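Local coordinates for protein putative (Helicobacter pylori J99, PDB 4R7K) that is of unknown function but belongs to the SRPBCC superfamily, whose members share a helix-grip fold and often bind hydrophobic ligands, so it may bind one too, at residues I31-K36 with Y138-V143; F45-V50 with R152-E157; I51-D56 with L146-V151; L104-V109 with W126-G131. One frame throughout, in Å; residues are numbered along the deposited sequence.

How the contacts relate
From the N terminus, the loop segment 31-36 comes first, and contact 1 closes a long loop by laying it on strand 136-146. Strand 44-53 follows, and its two successive parts pair with strand 150-160 in contacts 2 and 3; contact 3 falls within the span of contact 2, at the far end of the same strand pair. Both cross contact 1, whose segments alternate with theirs along the chain. Contact 4 closes the shortest loop, the hairpin of strands 103-114 and 118-126, and lies within all three others. Centres of contacts 3 and 4 are about 35 Å apart, on opposite sides of the chain's centre, yet all four contacts reach the same antiparallel sheet.

Contact 1 (I31-K36 with Y138-V143); sequences IRWPKK and YHAWLV
Pro34 and Trp33 pack against Tyr138, the first over a ring face and the second beside the rim. The proline approach is a CH-pi contact: Pro34 CD stands 3.8 Å from the centroid of the Tyr138 ring and 27° off its normal. Trp33 meets the tyrosine differently, its CZ3 lying 3.7 Å from Tyr138 CD2 near the phenol plane. The two rings meet obliquely, planes at 53°. With CG of Tyr138 anti to the backbone N (chi1 -173°), the phenol reaches out from the strand to both partners.

Aliphatic packing follows further along. Ile31 CG2 comes within 3.7 Å of Ala140 CB, and Ile31 CG1 within 4.3 Å of Leu142 CB.

The polar link is indirect. Water 1 donates to Arg32 O at 2.7 Å and also hydrogen-bonds Tyr138 OH at 2.6 Å, lying in the phenol plane.

The loop is thus laid over the sheet face carrying Tyr138, Ala140 and Leu142, where Ile31 and Trp33 also touch Gln156 of strand 150-160. On the reverse face, His139 and Trp141 meet His179 and Trp182 of helix 174-190.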
loop_
_atom_site.group_PDB
_atom_site.type_symbol
_atom_site.label_atom_id
_atom_site.label_comp_id
_atom_site.label_asym_id
_atom_site.label_seq_id
_atom_site.Cartn_x
_atom_site.Cartn_y
_atom_site.Cartn_z
ATOM N N ILE A 31 25.865 -3.819 0.422
ATOM C CA ILE A 31 26.115 -2.610 1.178
ATOM C C ILE A 31 27.063 -2.830 2.342
ATOM O O ILE A 31 26.974 -3.850 3.025
ATOM C CB ILE A 31 24.782 -2.040 1.690
ATOM C CG1 ILE A 31 24.083 -1.404 0.489
ATOM C CG2 ILE A 31 25.039 -0.972 2.767
ATOM C CD1 ILE A 31 22.649 -1.027 0.682
ATOM N N ARG A 32 27.996 -1.895 2.534
ATOM C CA ARG A 32 28.945 -1.962 3.670
ATOM C C ARG A 32 28.328 -1.162 4.828
ATOM O O ARG A 32 28.169 0.043 4.722
ATOM C CB ARG A 32 30.295 -1.381 3.304
ATOM C CG ARG A 32 30.944 -2.010 2.086
ATOM C CD ARG A 32 32.356 -1.466 1.843
ATOM N NE ARG A 32 32.982 -2.173 0.722
ATOM C CZ ARG A 32 33.389 -1.631 -0.424
ATOM N NH1 ARG A 32 33.351 -0.305 -0.630
ATOM N NH2 ARG A 32 33.925 -2.425 -1.353
ATOM N N TRP A 33 27.967 -1.833 5.923
ATOM C CA TRP A 33 27.322 -1.152 7.066
ATOM C C TRP A 33 28.258 -0.824 8.217
ATOM O O TRP A 33 29.018 -1.682 8.651
ATOM C CB TRP A 33 26.212 -2.041 7.684
ATOM C CG TRP A 33 25.113 -2.380 6.749
ATOM C CD1 TRP A 33 25.053 -3.465 5.973
ATOM C CD2 TRP A 33 23.905 -1.617 6.480
ATOM N NE1 TRP A 33 23.900 -3.451 5.215
ATOM C CE2 TRP A 33 23.199 -2.305 5.489
ATOM C CE3 TRP A 33 23.402 -0.408 6.936
ATOM C CZ2 TRP A 33 21.996 -1.852 4.987
ATOM C CZ3 TRP A 33 22.204 0.036 6.458
ATOM C CH2 TRP A 33 21.518 -0.670 5.480
ATOM N N PRO A 34 28.175 0.398 8.756
ATOM C CA PRO A 34 28.916 0.626 9.973
ATOM C C PRO A 34 28.325 -0.319 11.034
ATOM O O PRO A 34 27.145 -0.673 10.957
ATOM C CB PRO A 34 28.670 2.110 10.282
ATOM C CG PRO A 34 28.224 2.707 8.993
ATOM C CD PRO A 34 27.506 1.621 8.266
ATOM N N LYS A 35 29.149 -0.723 12.004
ATOM C CA LYS A 35 28.769 -1.683 13.032
ATOM C C LYS A 35 27.431 -1.358 13.698
ATOM O O LYS A 35 26.580 -2.225 13.883
ATOM C CB LYS A 35 29.838 -1.725 14.113
ATOM C CG LYS A 35 29.589 -2.771 15.176
ATOM C CD LYS A 35 30.517 -2.572 16.343
ATOM C CE LYS A 35 30.293 -3.638 17.381
ATOM N NZ LYS A 35 31.222 -3.390 18.507
ATOM N N LYS A 36 27.278 -0.094 14.038
ATOM C CA LYS A 36 26.094 0.440 14.683
ATOM C C LYS A 36 24.769 0.235 13.928
ATOM O O LYS A 36 23.699 0.224 14.540
ATOM C CB LYS A 36 26.365 1.937 14.872
ATOM C CG LYS A 36 25.213 2.780 15.304
ATOM C CD LYS A 36 25.684 4.199 15.565
ATOM C CE LYS A 36 24.507 5.066 15.952
ATOM N NZ LYS A 36 24.900 6.490 16.184
ATOM N N TYR A 138 20.248 5.268 8.926
ATOM C CA TYR A 138 21.384 5.171 8.000
ATOM C C TYR A 138 20.782 4.615 6.726
ATOM O O TYR A 138 20.294 3.477 6.707
ATOM C CB TYR A 138 22.461 4.270 8.558
ATOM C CG TYR A 138 23.753 4.235 7.756
ATOM C CD1 TYR A 138 24.786 5.136 8.010
ATOM C CD2 TYR A 138 23.977 3.258 6.804
ATOM C CE1 TYR A 138 25.976 5.083 7.289
ATOM C CE2 TYR A 138 25.161 3.225 6.067
ATOM C CZ TYR A 138 26.154 4.123 6.318
ATOM O OH TYR A 138 27.333 4.045 5.585
ATOM N N HIS A 139 20.741 5.426 5.678
ATOM C CA HIS A 139 20.098 5.042 4.426
ATOM C C HIS A 139 21.169 4.872 3.353
ATOM O O HIS A 139 21.849 5.808 2.991
ATOM C CB HIS A 139 19.172 6.158 4.035
ATOM C CG HIS A 139 18.325 5.872 2.844
ATOM N ND1 HIS A 139 17.244 6.656 2.510
ATOM C CD2 HIS A 139 18.314 4.829 1.980
ATOM C CE1 HIS A 139 16.670 6.167 1.425
ATOM N NE2 HIS A 139 17.302 5.060 1.084
ATOM N N ALA A 140 21.308 3.651 2.860
ATOM C CA ALA A 140 22.379 3.322 1.941
ATOM C C ALA A 140 21.820 2.937 0.593
ATOM O O ALA A 140 20.671 2.413 0.466
ATOM C CB ALA A 140 23.209 2.187 2.501
ATOM N N TRP A 141 22.649 3.168 -0.404
ATOM C CA TRP A 141 22.305 2.915 -1.766
ATOM C C TRP A 141 23.456 2.256 -2.466
ATOM O O TRP A 141 24.649 2.590 -2.220
ATOM C CB TRP A 141 22.016 4.240 -2.507
ATOM C CG TRP A 141 20.867 5.067 -2.034
ATOM C CD1 TRP A 141 20.848 5.894 -0.943
ATOM C CD2 TRP A 141 19.588 5.217 -2.671
ATOM N NE1 TRP A 141 19.628 6.535 -0.861
ATOM C CE2 TRP A 141 18.841 6.136 -1.905
ATOM C CE3 TRP A 141 19.006 4.678 -3.833
ATOM C CZ2 TRP A 141 17.531 6.483 -2.228
ATOM C CZ3 TRP A 141 17.690 5.012 -4.142
ATOM C CH2 TRP A 141 16.982 5.926 -3.367
ATOM N N LEU A 142 23.107 1.364 -3.389
ATOM C CA LEU A 142 24.067 0.703 -4.247
ATOM C C LEU A 142 23.472 0.642 -5.636
ATOM O O LEU A 142 22.441 -0.015 -5.849
ATOM C CB LEU A 142 24.380 -0.701 -3.731
ATOM C CG LEU A 142 25.651 -1.352 -4.310
ATOM C CD1 LEU A 142 26.073 -2.509 -3.397
ATOM C CD2 LEU A 142 25.371 -1.830 -5.726
ATOM N N VAL A 143 24.105 1.353 -6.567
ATOM C CA VAL A 143 23.680 1.396 -7.970
ATOM C C VAL A 143 24.801 0.728 -8.764
ATOM O O VAL A 143 25.962 1.119 -8.612
ATOM C CB VAL A 143 23.494 2.851 -8.480
ATOM C CG1 VAL A 143 23.007 2.842 -9.937
ATOM C CG2 VAL A 143 22.481 3.632 -7.646
HETATM O O HOH W 1 27.239 2.324 3.583
#

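Contact 2 (F45-V50 with R152-E157); sequences FVSNEV and RILTQE
Val46, Asn48 and Val50 form antiparallel hydrogen-bonded pairs with Glu157, Thr155 and Ile153, the strand axes 4.8 Å apart and their directions at 172°. This joins strand 44-53, the outermost within this chain, to strand 150-160 in the antiparallel sheet, an arrangement consistent with the helix-grip fold of SRPBCC proteins. Each of the three pairs has both backbone bonds; Thr155 N to Asn48 O, at 2.9 Å, is representative.

On the face bearing Ser47, Glu49, Leu154 and Gln156, the charged link is a salt bridge, Arg152 NE to Glu49 OE2 at 2.6 Å. The oxygen lies at the guanidinium edge, but the N-H reaches it from 36° out of the carboxylate plane. Both chains are extended (Glu49 chi1 -177°), which carries their charged ends together. Water 3 adds a second link, accepting from Arg152 NH2 and donating to Glu49 OE1. Glu49 OE1 also bonds Ser47 of the second subunit, and Arg152 NH1 pairs with Glu144. Gln156 NE2 donates an almost straight bond of 3.1 Å to Ser47 OG, the same nitrogen lying at the edge of the Phe45 ring.

On the reverse face, which helix 174-190 covers, Val50 and Ile153 lie side by side, CG2 to CB 3.8 Å. Asn48 ND2 hydrogen-bonds Gln180 OE1 and Leu176 O of that helix. At the Asn48-Thr155 pair, water 2 donates to Asn48 OD1 at 2.7 Å and to Thr155 O.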
loop_
_atom_site.group_PDB
_atom_site.type_symbol
_atom_site.label_atom_id
_atom_site.label_comp_id
_atom_site.label_asym_id
_atom_site.label_seq_id
_atom_site.Cartn_x
_atom_site.Cartn_y
_atom_site.Cartn_z
ATOM N N PHE A 45 14.513 -2.355 9.692
ATOM C CA PHE A 45 15.310 -2.596 8.530
ATOM C C PHE A 45 14.378 -2.672 7.335
ATOM O O PHE A 45 13.358 -3.370 7.354
ATOM C CB PHE A 45 16.131 -3.871 8.695
ATOM C CG PHE A 45 16.843 -4.301 7.441
ATOM C CD1 PHE A 45 17.845 -3.506 6.894
ATOM C CD2 PHE A 45 16.489 -5.469 6.796
ATOM C CE1 PHE A 45 18.510 -3.893 5.750
ATOM C CE2 PHE A 45 17.126 -5.842 5.613
ATOM C CZ PHE A 45 18.149 -5.065 5.110
ATOM N N VAL A 46 14.719 -1.915 6.303
ATOM C CA VAL A 46 13.920 -1.855 5.088
ATOM C C VAL A 46 14.829 -2.166 3.901
ATOM O O VAL A 46 15.950 -1.669 3.864
ATOM C CB VAL A 46 13.384 -0.431 4.908
ATOM C CG1 VAL A 46 12.368 -0.381 3.791
ATOM C CG2 VAL A 46 12.786 0.073 6.215
ATOM N N SER A 47 14.360 -2.998 2.963
ATOM C CA SER A 47 15.121 -3.317 1.756
ATOM C C SER A 47 14.226 -3.278 0.524
ATOM O O SER A 47 13.141 -3.888 0.503
ATOM C CB SER A 47 15.775 -4.713 1.916
ATOM O OG SER A 47 16.581 -5.039 0.797
ATOM N N ASN A 48 14.683 -2.537 -0.484
ATOM C CA ASN A 48 14.037 -2.445 -1.757
ATOM C C ASN A 48 15.083 -2.578 -2.879
ATOM O O ASN A 48 16.229 -2.121 -2.734
ATOM C CB ASN A 48 13.327 -1.093 -1.895
ATOM C CG ASN A 48 12.233 -0.897 -0.868
ATOM O OD1 ASN A 48 12.486 -0.516 0.265
ATOM N ND2 ASN A 48 11.017 -1.121 -1.273
ATOM N N GLU A 49 14.675 -3.118 -4.025
ATOM C CA GLU A 49 15.553 -3.319 -5.123
ATOM C C GLU A 49 14.795 -3.438 -6.460
ATOM O O GLU A 49 13.725 -4.056 -6.536
ATOM C CB GLU A 49 16.313 -4.619 -4.899
ATOM C CG GLU A 49 17.332 -4.954 -5.914
ATOM C CD GLU A 49 17.911 -6.358 -5.734
ATOM O OE1 GLU A 49 17.345 -7.171 -4.957
ATOM O OE2 GLU A 49 18.956 -6.648 -6.361
ATOM N N VAL A 50 15.355 -2.811 -7.480
ATOM C CA VAL A 50 14.881 -2.926 -8.857
ATOM C C VAL A 50 16.054 -3.317 -9.748
ATOM O O VAL A 50 17.204 -3.019 -9.460
ATOM C CB VAL A 50 14.233 -1.653 -9.382
ATOM C CG1 VAL A 50 12.895 -1.394 -8.665
ATOM C CG2 VAL A 50 15.174 -0.483 -9.280
ATOM N N ARG A 152 21.070 -2.274 -11.684
ATOM C CA ARG A 152 20.498 -2.593 -10.394
ATOM C C ARG A 152 20.549 -1.402 -9.456
ATOM O O ARG A 152 21.565 -0.699 -9.385
ATOM C CB ARG A 152 21.279 -3.730 -9.756
ATOM C CG ARG A 152 20.854 -4.105 -8.335
ATOM C CD ARG A 152 21.809 -5.177 -7.820
ATOM N NE ARG A 152 21.437 -5.753 -6.512
ATOM C CZ ARG A 152 22.302 -6.145 -5.584
ATOM N NH1 ARG A 152 23.595 -5.968 -5.758
ATOM N NH2 ARG A 152 21.857 -6.690 -4.455
ATOM N N ILE A 153 19.432 -1.150 -8.772
ATOM C CA ILE A 153 19.360 -0.126 -7.754
ATOM C C ILE A 153 18.876 -0.785 -6.459
ATOM O O ILE A 153 17.731 -1.237 -6.365
ATOM C CB ILE A 153 18.416 1.053 -8.123
ATOM C CG1 ILE A 153 18.709 1.574 -9.511
ATOM C CG2 ILE A 153 18.573 2.164 -7.092
ATOM C CD1 ILE A 153 17.702 2.574 -10.055
ATOM N N LEU A 154 19.753 -0.827 -5.470
ATOM C CA LEU A 154 19.459 -1.415 -4.184
ATOM C C LEU A 154 19.488 -0.317 -3.181
ATOM O O LEU A 154 20.490 0.423 -3.110
ATOM C CB LEU A 154 20.529 -2.434 -3.793
ATOM C CG LEU A 154 20.455 -3.052 -2.367
ATOM C CD1 LEU A 154 19.285 -3.990 -2.209
ATOM C CD2 LEU A 154 21.731 -3.814 -2.053
ATOM N N THR A 155 18.406 -0.184 -2.403
ATOM C CA THR A 155 18.402 0.751 -1.327
ATOM C C THR A 155 17.911 0.076 -0.015
ATOM O O THR A 155 16.890 -0.641 0.026
ATOM C CB THR A 155 17.646 2.041 -1.660
ATOM O OG1 THR A 155 17.954 3.021 -0.662
ATOM C CG2 THR A 155 16.145 1.812 -1.710
ATOM N N GLN A 156 18.652 0.322 1.047
ATOM C CA GLN A 156 18.396 -0.283 2.346
ATOM C C GLN A 156 18.580 0.729 3.413
ATOM O O GLN A 156 19.480 1.561 3.331
ATOM C CB GLN A 156 19.324 -1.477 2.592
ATOM C CG GLN A 156 19.202 -2.575 1.573
ATOM C CD GLN A 156 20.082 -3.780 1.851
ATOM O OE1 GLN A 156 21.230 -3.672 2.298
ATOM N NE2 GLN A 156 19.540 -4.942 1.582
ATOM N N GLU A 157 17.698 0.703 4.420
ATOM C CA GLU A 157 17.775 1.647 5.516
ATOM C C GLU A 157 17.630 0.896 6.844
ATOM O O GLU A 157 16.756 0.008 6.997
ATOM C CB GLU A 157 16.655 2.711 5.430
ATOM C CG GLU A 157 16.691 3.745 6.542
ATOM C CD GLU A 157 15.778 4.964 6.296
ATOM O OE1 GLU A 157 15.128 5.401 7.257
ATOM O OE2 GLU A 157 15.678 5.478 5.152
HETATM O O HOH W 2 14.614 0.661 1.404
HETATM O O HOH W 3 19.415 -8.273 -3.312
#

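Contact 3 (I51-D56 with L146-V151); sequences IVKGLD and LDNDRV
Leu55 and Val151 meet in the compact half of this contact, where Val151 CG2 presses to 3.1 Å from Leu55 O. Val151 holds CG1 anti to the backbone N (chi1 166°), which leaves CG2 anti to the carbonyl carbon and turned to that oxygen. Val52 and Val151 form an antiparallel hydrogen-bonded pair, with Val151 N to Val52 O at 2.8 Å. The pairing runs on past the strand end, since Gly54 N donates to Asp149 O at 2.7 Å with the carbonyl pointing almost straight at it. Ile51 adds an apolar edge: its CG2 lies 4.0 Å from Leu146 CD1, which in turn sits over one face of the Arg150 guanidinium.

The turn side is more exposed, though the second subunit packs on part of it. Asn148 and Asp149 both have left-handed backbone angles, and Asn148 occupies two conformers. Lys53, bent at chi2 (84°), arches over Arg150 CG so that NZ donates to Asn148 O at 2.9 Å; the same NZ forms a salt bridge with Glu41 of the second subunit. Within the turn, Arg150 NE donates to Asp147 O at 3.0 Å, while its NH1 bonds Pro39 O of the second subunit.

Strands 136-146 and 150-160 form a beta hairpin, and its turn, 147-149, lies against the end of strand 44-53. Val52 and Leu55 touch helix 174-190, and Asp56 N-caps the following helix 57-65.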
loop_
_atom_site.group_PDB
_atom_site.type_symbol
_atom_site.label_atom_id
_atom_site.label_comp_id
_atom_site.label_asym_id
_atom_site.label_seq_id
_atom_site.Cartn_x
_atom_site.Cartn_y
_atom_site.Cartn_z
ATOM N N ILE A 51 15.751 -3.992 -10.851
ATOM C CA ILE A 51 16.766 -4.342 -11.832
ATOM C C ILE A 51 16.060 -4.079 -13.111
ATOM O O ILE A 51 14.998 -4.691 -13.379
ATOM C CB ILE A 51 17.245 -5.779 -11.731
ATOM C CG1 ILE A 51 18.046 -5.951 -10.418
ATOM C CG2 ILE A 51 18.139 -6.124 -12.917
ATOM C CD1 ILE A 51 18.438 -7.392 -10.116
ATOM N N VAL A 52 16.620 -3.150 -13.877
ATOM C CA VAL A 52 15.992 -2.677 -15.096
ATOM C C VAL A 52 16.916 -2.692 -16.312
ATOM O O VAL A 52 18.078 -2.236 -16.271
ATOM C CB VAL A 52 15.506 -1.226 -14.910
ATOM C CG1 VAL A 52 14.659 -0.784 -16.110
ATOM C CG2 VAL A 52 14.699 -1.104 -13.622
ATOM N N LYS A 53 16.336 -3.119 -17.426
ATOM C CA LYS A 53 17.039 -3.283 -18.702
ATOM C C LYS A 53 17.050 -1.976 -19.463
ATOM O O LYS A 53 16.067 -1.272 -19.468
ATOM C CB LYS A 53 16.294 -4.352 -19.521
ATOM C CG LYS A 53 16.854 -4.724 -20.900
ATOM C CD LYS A 53 17.950 -5.752 -20.822
ATOM C CE LYS A 53 18.203 -6.364 -22.199
ATOM N NZ LYS A 53 19.315 -7.345 -22.145
ATOM N N GLY A 54 18.187 -1.644 -20.081
ATOM C CA GLY A 54 18.294 -0.448 -20.944
ATOM C C GLY A 54 18.385 0.887 -20.223
ATOM O O GLY A 54 18.303 1.932 -20.839
ATOM N N LEU A 55 18.515 0.839 -18.909
ATOM C CA LEU A 55 18.631 2.039 -18.076
ATOM C C LEU A 55 20.104 2.461 -18.050
ATOM O O LEU A 55 20.977 1.605 -17.935
ATOM C CB LEU A 55 18.184 1.687 -16.660
ATOM C CG LEU A 55 17.949 2.803 -15.667
ATOM C CD1 LEU A 55 16.974 3.815 -16.253
ATOM C CD2 LEU A 55 17.426 2.205 -14.362
ATOM N N ASP A 56 20.381 3.761 -18.154
ATOM C CA ASP A 56 21.755 4.239 -18.149
ATOM C C ASP A 56 22.289 4.472 -16.720
ATOM O O ASP A 56 21.726 5.251 -15.945
ATOM C CB ASP A 56 21.892 5.542 -18.955
ATOM C CG ASP A 56 23.327 5.943 -19.092
ATOM O OD1 ASP A 56 24.061 5.204 -19.771
ATOM O OD2 ASP A 56 23.741 6.930 -18.465
ATOM N N LEU A 146 24.934 -4.276 -14.496
ATOM C CA LEU A 146 24.903 -5.735 -14.513
ATOM C C LEU A 146 25.032 -6.162 -15.963
ATOM O O LEU A 146 24.819 -5.353 -16.866
ATOM C CB LEU A 146 23.601 -6.306 -13.932
ATOM C CG LEU A 146 23.235 -6.000 -12.476
ATOM C CD1 LEU A 146 22.035 -6.813 -12.101
ATOM C CD2 LEU A 146 24.417 -6.296 -11.570
ATOM N N ASP A 147 25.365 -7.427 -16.183
ATOM C CA ASP A 147 25.519 -7.954 -17.551
ATOM C C ASP A 147 24.323 -7.706 -18.432
ATOM O O ASP A 147 23.184 -7.661 -17.965
ATOM C CB ASP A 147 25.739 -9.466 -17.529
ATOM C CG ASP A 147 27.135 -9.850 -17.108
ATOM O OD1 ASP A 147 28.079 -9.096 -17.428
ATOM O OD2 ASP A 147 27.294 -10.928 -16.488
ATOM N N ASN A 148 24.614 -7.513 -19.712
ATOM C CA ASN A 148 23.618 -7.341 -20.755
ATOM C C ASN A 148 22.704 -6.123 -20.593
ATOM O O ASN A 148 21.486 -6.242 -20.643
ATOM C CB ASN A 148 22.799 -8.627 -20.909
ATOM C CG ASN A 148 22.188 -8.769 -22.290
ATOM O OD1 ASN A 148 22.453 -7.970 -23.188
ATOM N ND2 ASN A 148 21.386 -9.808 -22.473
ATOM N N ASP A 149 23.310 -4.963 -20.366
ATOM C CA ASP A 149 22.601 -3.694 -20.339
ATOM C C ASP A 149 21.494 -3.506 -19.297
ATOM O O ASP A 149 20.474 -2.897 -19.585
ATOM C CB ASP A 149 22.032 -3.477 -21.761
ATOM C CG ASP A 149 21.539 -2.071 -22.007
ATOM O OD1 ASP A 149 22.106 -1.111 -21.428
ATOM O OD2 ASP A 149 20.606 -1.928 -22.834
ATOM N N ARG A 150 21.724 -3.982 -18.075
ATOM C CA ARG A 150 20.769 -3.837 -16.994
ATOM C C ARG A 150 21.430 -3.050 -15.874
ATOM O O ARG A 150 22.642 -3.109 -15.701
ATOM C CB ARG A 150 20.348 -5.211 -16.442
ATOM C CG ARG A 150 19.638 -6.139 -17.417
ATOM C CD ARG A 150 19.385 -7.475 -16.725
ATOM N NE ARG A 150 20.633 -8.143 -16.407
ATOM C CZ ARG A 150 20.829 -8.901 -15.330
ATOM N NH1 ARG A 150 19.871 -9.065 -14.441
ATOM N NH2 ARG A 150 22.013 -9.454 -15.117
ATOM N N VAL A 151 20.637 -2.299 -15.125
ATOM C CA VAL A 151 21.144 -1.564 -13.980
ATOM C C VAL A 151 20.346 -1.992 -12.766
ATOM O O VAL A 151 19.110 -2.118 -12.838
ATOM C CB VAL A 151 21.026 -0.044 -14.192
ATOM C CG1 VAL A 151 21.222 0.717 -12.909
ATOM C CG2 VAL A 151 21.994 0.422 -15.275
#

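Contact 4 (L104-V109 with W126-G131)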
loop_
_atom_site.group_PDB
_atom_site.type_symbol
_atom_site.label_atom_id
_atom_site.label_comp_id
_atom_site.label_asym_id
_atom_site.label_seq_id
_atom_site.Cartn_x
_atom_site.Cartn_y
_atom_site.Cartn_z
ATOM N N LEU A 104 10.838 16.973 8.416
ATOM C CA LEU A 104 12.179 17.439 8.095
ATOM C C LEU A 104 13.229 16.457 8.616
ATOM O O LEU A 104 13.219 16.046 9.797
ATOM C CB LEU A 104 12.424 18.823 8.689
ATOM C CG LEU A 104 11.270 19.828 8.512
ATOM C CD1 LEU A 104 11.673 21.203 9.033
ATOM C CD2 LEU A 104 10.797 19.944 7.070
ATOM N N VAL A 105 14.146 16.092 7.732
ATOM C CA VAL A 105 15.205 15.164 8.072
ATOM C C VAL A 105 16.524 15.873 7.856
ATOM O O VAL A 105 16.752 16.413 6.751
ATOM C CB VAL A 105 15.157 13.907 7.167
ATOM C CG1 VAL A 105 16.306 12.939 7.495
ATOM C CG2 VAL A 105 13.807 13.211 7.286
ATOM N N GLU A 106 17.332 15.941 8.921
ATOM C CA GLU A 106 18.680 16.480 8.861
ATOM C C GLU A 106 19.548 15.305 8.436
ATOM O O GLU A 106 19.282 14.175 8.829
ATOM C CB GLU A 106 19.133 16.994 10.233
ATOM C CG GLU A 106 18.344 18.188 10.748
ATOM C CD GLU A 106 18.590 19.438 9.917
ATOM O OE1 GLU A 106 19.678 19.551 9.318
ATOM O OE2 GLU A 106 17.700 20.306 9.867
ATOM N N ALA A 107 20.577 15.536 7.620
ATOM C CA ALA A 107 21.385 14.401 7.157
ATOM C C ALA A 107 22.812 14.767 6.851
ATOM O O ALA A 107 23.145 15.934 6.673
ATOM C CB ALA A 107 20.749 13.801 5.917
ATOM N N GLU A 108 23.650 13.736 6.784
ATOM C CA GLU A 108 25.052 13.896 6.458
ATOM C C GLU A 108 25.546 12.650 5.721
ATOM O O GLU A 108 25.366 11.540 6.180
ATOM C CB GLU A 108 25.887 14.151 7.713
ATOM C CG GLU A 108 27.365 14.327 7.421
ATOM C CD GLU A 108 28.153 14.932 8.583
ATOM O OE1 GLU A 108 27.768 16.008 9.076
ATOM O OE2 GLU A 108 29.198 14.368 8.955
ATOM N N VAL A 109 26.124 12.848 4.545
ATOM C CA VAL A 109 26.650 11.736 3.763
ATOM C C VAL A 109 27.837 11.138 4.499
ATOM O O VAL A 109 28.731 11.866 4.926
ATOM C CB VAL A 109 27.053 12.167 2.342
ATOM C CG1 VAL A 109 27.559 10.988 1.530
ATOM C CG2 VAL A 109 25.859 12.777 1.652
ATOM N N TRP A 126 18.571 12.154 10.811
ATOM C CA TRP A 126 18.018 12.288 12.137
ATOM C C TRP A 126 17.028 13.437 12.189
ATOM O O TRP A 126 16.979 14.301 11.291
ATOM C CB TRP A 126 19.128 12.541 13.171
ATOM C CG TRP A 126 19.946 13.835 12.960
ATOM C CD1 TRP A 126 19.747 15.041 13.549
ATOM C CD2 TRP A 126 21.091 13.987 12.114
ATOM N NE1 TRP A 126 20.687 15.953 13.106
ATOM C CE2 TRP A 126 21.524 15.318 12.225
ATOM C CE3 TRP A 126 21.773 13.126 11.248
ATOM C CZ2 TRP A 126 22.609 15.807 11.508
ATOM C CZ3 TRP A 126 22.860 13.609 10.545
ATOM C CH2 TRP A 126 23.265 14.944 10.676
ATOM N N ASN A 127 16.223 13.440 13.237
ATOM C CA ASN A 127 15.305 14.551 13.468
ATOM C C ASN A 127 15.817 15.307 14.678
ATOM O O ASN A 127 16.730 14.838 15.359
ATOM C CB ASN A 127 13.852 14.086 13.643
ATOM C CG ASN A 127 13.669 13.110 14.797
ATOM O OD1 ASN A 127 14.543 12.964 15.654
ATOM N ND2 ASN A 127 12.515 12.435 14.827
ATOM N N GLU A 128 15.226 16.467 14.929
ATOM C CA GLU A 128 15.614 17.343 16.043
ATOM C C GLU A 128 14.797 17.056 17.314
ATOM O O GLU A 128 14.812 17.854 18.243
ATOM C CB GLU A 128 15.362 18.813 15.653
ATOM C CG GLU A 128 15.911 19.296 14.305
ATOM C CD GLU A 128 17.425 19.405 14.273
ATOM O OE1 GLU A 128 18.104 18.460 14.718
ATOM O OE2 GLU A 128 17.939 20.432 13.773
ATOM N N ALA A 129 14.066 15.946 17.347
ATOM C CA ALA A 129 13.205 15.634 18.481
ATOM C C ALA A 129 13.964 15.030 19.657
ATOM O O ALA A 129 15.127 14.659 19.548
ATOM C CB ALA A 129 12.083 14.701 18.040
ATOM N N LYS A 130 13.273 14.933 20.786
ATOM C CA LYS A 130 13.836 14.373 22.010
ATOM C C LYS A 130 12.978 13.216 22.526
ATOM O O LYS A 130 11.840 13.019 22.080
ATOM C CB LYS A 130 13.908 15.450 23.102
ATOM C CG LYS A 130 12.603 16.232 23.250
ATOM C CD LYS A 130 12.427 16.879 24.617
ATOM C CE LYS A 130 12.100 15.833 25.678
ATOM N NZ LYS A 130 10.774 15.159 25.502
ATOM N N GLY A 131 13.532 12.470 23.482
ATOM C CA GLY A 131 12.832 11.366 24.132
ATOM C C GLY A 131 12.374 10.283 23.182
ATOM O O GLY A 131 13.125 9.833 22.336
#
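Glu106 and Trp126 form the one beta bridge of this contact, an antiparallel hydrogen-bonded pair at the open end of the beta hairpin made by strands 103-114 and 118-126. Glu106 N donates to Trp126 O and Trp126 N to Glu106 O, each N-to-O distance being 2.9 Å, so both residues have their backbone donor and acceptor paired. Beyond it the 126-131 segment leaves the sheet as a loop.

The Trp126 side chain folds back over its partner. With CG between the backbone N and the carbonyl carbon (chi1 61°), the indole lies against the Glu106 stem in a CH-pi contact: CB is 3.7 Å from the centroid of the five-membered ring and 23° off its normal. The six-membered ring continues to Ala107, whose CA is 3.8 Å from Trp126 CZ3.

Glu106 OE1 is held by a salt bridge to Arg95, which also bonds Ala107 O, and more weakly by Tyr83 OH. Asn127 has both ends of its amide occupied: ND2 donates to Glu133 O, and OD1 accepts from Leu135 N, with a weak bond from Ala129 N at 3.5 Å. Leu104 packs on Glu133, and Asn127 on Phe103, both of the third subunit.

Like charges come close: Glu106 OE2 and Glu128 OE2 are 3.9 Å apart. Arg95, bound to Glu106 OE1, probably offsets part of the repulsion.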